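Local coordinates for protein threonine synthase (Brucella melitensis bv. 1, PDB 4F4F) that probably catalyses the last step of threonine biosynthesis, converting O-phospho-L-homoserine and water to L-threonine and phosphate with the help of pyridoxal 5'-phosphate, at residues I167-G172 and R180-S185. Sequence-based numbering, arbitrary orientation.
Sequences ILFPNG and RQMTSS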
ATOM      1  N   ILE A 167     -15.299   0.399   9.544  1.00 12.14           N
ATOM      2  CA  ILE A 167     -14.352   1.488   9.385  1.00 11.56           C
ATOM      3  C   ILE A 167     -14.896   2.710  10.108  1.00 11.71           C
ATOM      4  O   ILE A 167     -16.045   3.163   9.853  1.00 11.62           O
ATOM      5  CB  ILE A 167     -14.144   1.825   7.919  1.00 12.00           C
ATOM      6  CG1 ILE A 167     -13.504   0.642   7.149  1.00 12.04           C
ATOM      7  CG2 ILE A 167     -13.325   3.124   7.813  1.00 11.95           C
ATOM      8  CD1 ILE A 167     -12.104   0.224   7.593  1.00 12.22           C
ATOM      9  N   LEU A 168     -14.074   3.230  11.008  1.00 11.83           N
ATOM     10  CA  LEU A 168     -14.383   4.420  11.742  1.00 12.51           C
ATOM     11  C   LEU A 168     -13.696   5.612  11.047  1.00 12.76           C
ATOM     12  O   LEU A 168     -12.487   5.558  10.733  1.00 12.95           O
ATOM     13  CB  LEU A 168     -13.856   4.276  13.184  1.00 13.11           C
ATOM     14  CG  LEU A 168     -14.471   3.256  14.153  1.00 13.00           C
ATOM     15  CD1 LEU A 168     -14.320   1.811  13.700  1.00 13.06           C
ATOM     16  CD2 LEU A 168     -13.907   3.427  15.544  1.00 13.31           C
ATOM     17  N   PHE A 169     -14.464   6.673  10.830  1.00 13.05           N
ATOM     18  CA  PHE A 169     -13.963   7.912  10.248  1.00 13.49           C
ATOM     19  C   PHE A 169     -14.598   9.113  10.938  1.00 13.90           C
ATOM     20  O   PHE A 169     -15.672   8.986  11.537  1.00 13.58           O
ATOM     21  CB  PHE A 169     -14.239   7.942   8.753  1.00 13.91           C
ATOM     22  CG  PHE A 169     -15.694   7.928   8.378  1.00 13.94           C
ATOM     23  CD1 PHE A 169     -16.382   9.114   8.221  1.00 14.82           C
ATOM     24  CD2 PHE A 169     -16.345   6.735   8.107  1.00 13.87           C
ATOM     25  CE1 PHE A 169     -17.700   9.113   7.854  1.00 15.26           C
ATOM     26  CE2 PHE A 169     -17.700   6.732   7.769  1.00 14.44           C
ATOM     27  CZ  PHE A 169     -18.363   7.918   7.638  1.00 15.02           C
ATOM     28  N   PRO A 170     -13.937  10.271  10.879  1.00 14.74           N
ATOM     29  CA  PRO A 170     -14.431  11.400  11.672  1.00 15.19           C
ATOM     30  C   PRO A 170     -15.634  12.061  11.025  1.00 15.43           C
ATOM     31  O   PRO A 170     -15.590  12.443   9.847  1.00 15.68           O
ATOM     32  CB  PRO A 170     -13.243  12.345  11.727  1.00 16.48           C
ATOM     33  CG  PRO A 170     -12.406  11.982  10.541  1.00 16.81           C
ATOM     34  CD  PRO A 170     -12.583  10.510  10.356  1.00 15.37           C
ATOM     35  N   ASN A 171     -16.698  12.218  11.806  1.00 15.18           N
ATOM     36  CA  ASN A 171     -17.930  12.784  11.332  1.00 15.70           C
ATOM     37  C   ASN A 171     -17.697  14.185  10.752  1.00 17.09           C
ATOM     38  O   ASN A 171     -17.057  15.023  11.371  1.00 17.92           O
ATOM     39  CB  ASN A 171     -18.957  12.818  12.477  1.00 15.31           C
ATOM     40  CG  ASN A 171     -20.292  13.342  12.039  1.00 15.94           C
ATOM     41  OD1 ASN A 171     -20.692  14.462  12.375  1.00 16.09           O
ATOM     42  ND2 ASN A 171     -20.993  12.540  11.288  1.00 15.40           N
ATOM     43  N   GLY A 172     -18.179  14.396   9.538  1.00 17.81           N
ATOM     44  CA  GLY A 172     -18.117  15.690   8.885  1.00 19.92           C
ATOM     45  C   GLY A 172     -16.749  16.138   8.420  1.00 21.33           C
ATOM     46  O   GLY A 172     -16.624  17.241   7.869  1.00 23.04           O
ATOM     47  N   ARG A 180     -18.251   9.026   0.241  1.00 26.29           N
ATOM     48  CA  ARG A 180     -19.215   8.290  -0.559  1.00 28.02           C
ATOM     49  C   ARG A 180     -18.698   6.900  -0.911  1.00 26.09           C
ATOM     50  O   ARG A 180     -19.459   5.953  -0.903  1.00 24.54           O
ATOM     51  CB  ARG A 180     -19.577   9.064  -1.807  1.00 31.90           C
ATOM     52  CG  ARG A 180     -20.380  10.306  -1.494  1.00 35.21           C
ATOM     53  CD  ARG A 180     -21.069  10.853  -2.721  1.00 39.68           C
ATOM     54  NE  ARG A 180     -22.524  10.741  -2.606  1.00 42.60           N
ATOM     55  CZ  ARG A 180     -23.311  11.639  -2.008  1.00 46.35           C
ATOM     56  NH1 ARG A 180     -24.624  11.436  -1.944  1.00 48.58           N
ATOM     57  NH2 ARG A 180     -22.808  12.747  -1.464  1.00 48.86           N
ATOM     58  N   GLN A 181     -17.399   6.772  -1.182  1.00 25.64           N
ATOM     59  CA  GLN A 181     -16.833   5.454  -1.458  1.00 24.94           C
ATOM     60  C   GLN A 181     -16.910   4.511  -0.257  1.00 23.30           C
ATOM     61  O   GLN A 181     -17.016   3.293  -0.422  1.00 22.40           O
ATOM     62  CB  GLN A 181     -15.397   5.579  -2.006  1.00 25.90           C
ATOM     63  CG  GLN A 181     -15.405   6.205  -3.406  1.00 27.54           C
ATOM     64  CD  GLN A 181     -14.365   5.652  -4.370  1.00 29.38           C
ATOM     65  OE1 GLN A 181     -13.200   6.067  -4.321  1.00 30.58           O
ATOM     66  NE2 GLN A 181     -14.802   4.781  -5.323  1.00 28.91           N
ATOM     67  N   MET A 182     -16.870   5.050   0.956  1.00 21.19           N
ATOM     68  CA  MET A 182     -17.019   4.193   2.123  1.00 20.33           C
ATOM     69  C   MET A 182     -18.466   3.820   2.400  1.00 20.01           C
ATOM     70  O   MET A 182     -18.759   2.716   2.901  1.00 19.75           O
ATOM     71  CB  MET A 182     -16.435   4.874   3.376  1.00 20.07           C
ATOM     72  CG  MET A 182     -14.924   4.947   3.368  1.00 20.56           C
ATOM     73  SD  MET A 182     -14.374   5.407   5.024  1.00 18.82           S
ATOM     74  CE  MET A 182     -14.613   7.176   4.903  1.00 19.75           C
ATOM     75  N   THR A 183     -19.389   4.734   2.090  1.00 19.98           N
ATOM     76  CA  THR A 183     -20.738   4.635   2.639  1.00 19.66           C
ATOM     77  C   THR A 183     -21.802   4.241   1.623  1.00 20.96           C
ATOM     78  O   THR A 183     -22.925   4.015   2.003  1.00 22.85           O
ATOM     79  CB  THR A 183     -21.143   5.975   3.264  1.00 20.19           C
ATOM     80  OG1 THR A 183     -21.342   6.941   2.215  1.00 21.00           O
ATOM     81  CG2 THR A 183     -20.061   6.451   4.268  1.00 18.73           C
ATOM     82  N   SER A 184     -21.459   4.165   0.335  1.00 21.31           N
ATOM     83  CA  SER A 184     -22.437   3.840  -0.710  1.00 22.35           C
ATOM     84  C   SER A 184     -22.128   2.542  -1.468  1.00 22.22           C
ATOM     85  O   SER A 184     -22.573   2.359  -2.602  1.00 22.42           O
ATOM     86  CB  SER A 184     -22.551   4.991  -1.704  1.00 23.73           C
ATOM     87  OG  SER A 184     -21.422   5.042  -2.573  1.00 24.10           O
ATOM     88  N   SER A 185     -21.413   1.624  -0.825  1.00 21.28           N
ATOM     89  CA  SER A 185     -20.935   0.402  -1.492  1.00 21.71           C
ATOM     90  C   SER A 185     -22.057  -0.587  -1.649  1.00 23.80           C
ATOM     91  O   SER A 185     -21.971  -1.532  -2.449  1.00 26.06           O
ATOM     92  CB  SER A 185     -19.857  -0.252  -0.655  1.00 20.30           C
ATOM     93  OG  SER A 185     -20.434  -0.943   0.432  1.00 19.06           O
TER
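Met182, near the end of helix 176-183, reaches across to Ile167 and Phe169 on strand 163-170. Its CB leaves the helix toward the strand, and CG and an extended chi2 (-167°) carry the chain on to the sulfur. Met182 SD lies 3.8 Å from CG2 of beta-branched Ile167 and stands obliquely beside the Phe169 ring, a Met-aromatic contact. There the chain bends at chi3, swinging CE over one face of the ring. Met182 CE sits 4.0 Å from the centroid of the Phe169 ring, offset toward the rim and nearest Phe169 CG and CD2, a CH-pi contact. Unbranched, flexible methionine can thus meet both an aliphatic branch and an aromatic face. The flat Phe169 ring also offers its far end, where Thr183 CG2 approaches Phe169 CZ obliquely at 4.0 Å; threonine suits this place because its OG1 meanwhile hydrogen-bonds Glu446 OE1 and Gln179 O. Ile154 of helix 148-157 touches both Ile167 and Met182. The contact packs the helix of a beta-alpha-beta unit against its first strand in the parallel five-stranded sheet. With no hydrogen bond between the segments, cohesion rests on burial of apolar surface and on dispersion, to which the polarisable sulfur and ring contribute.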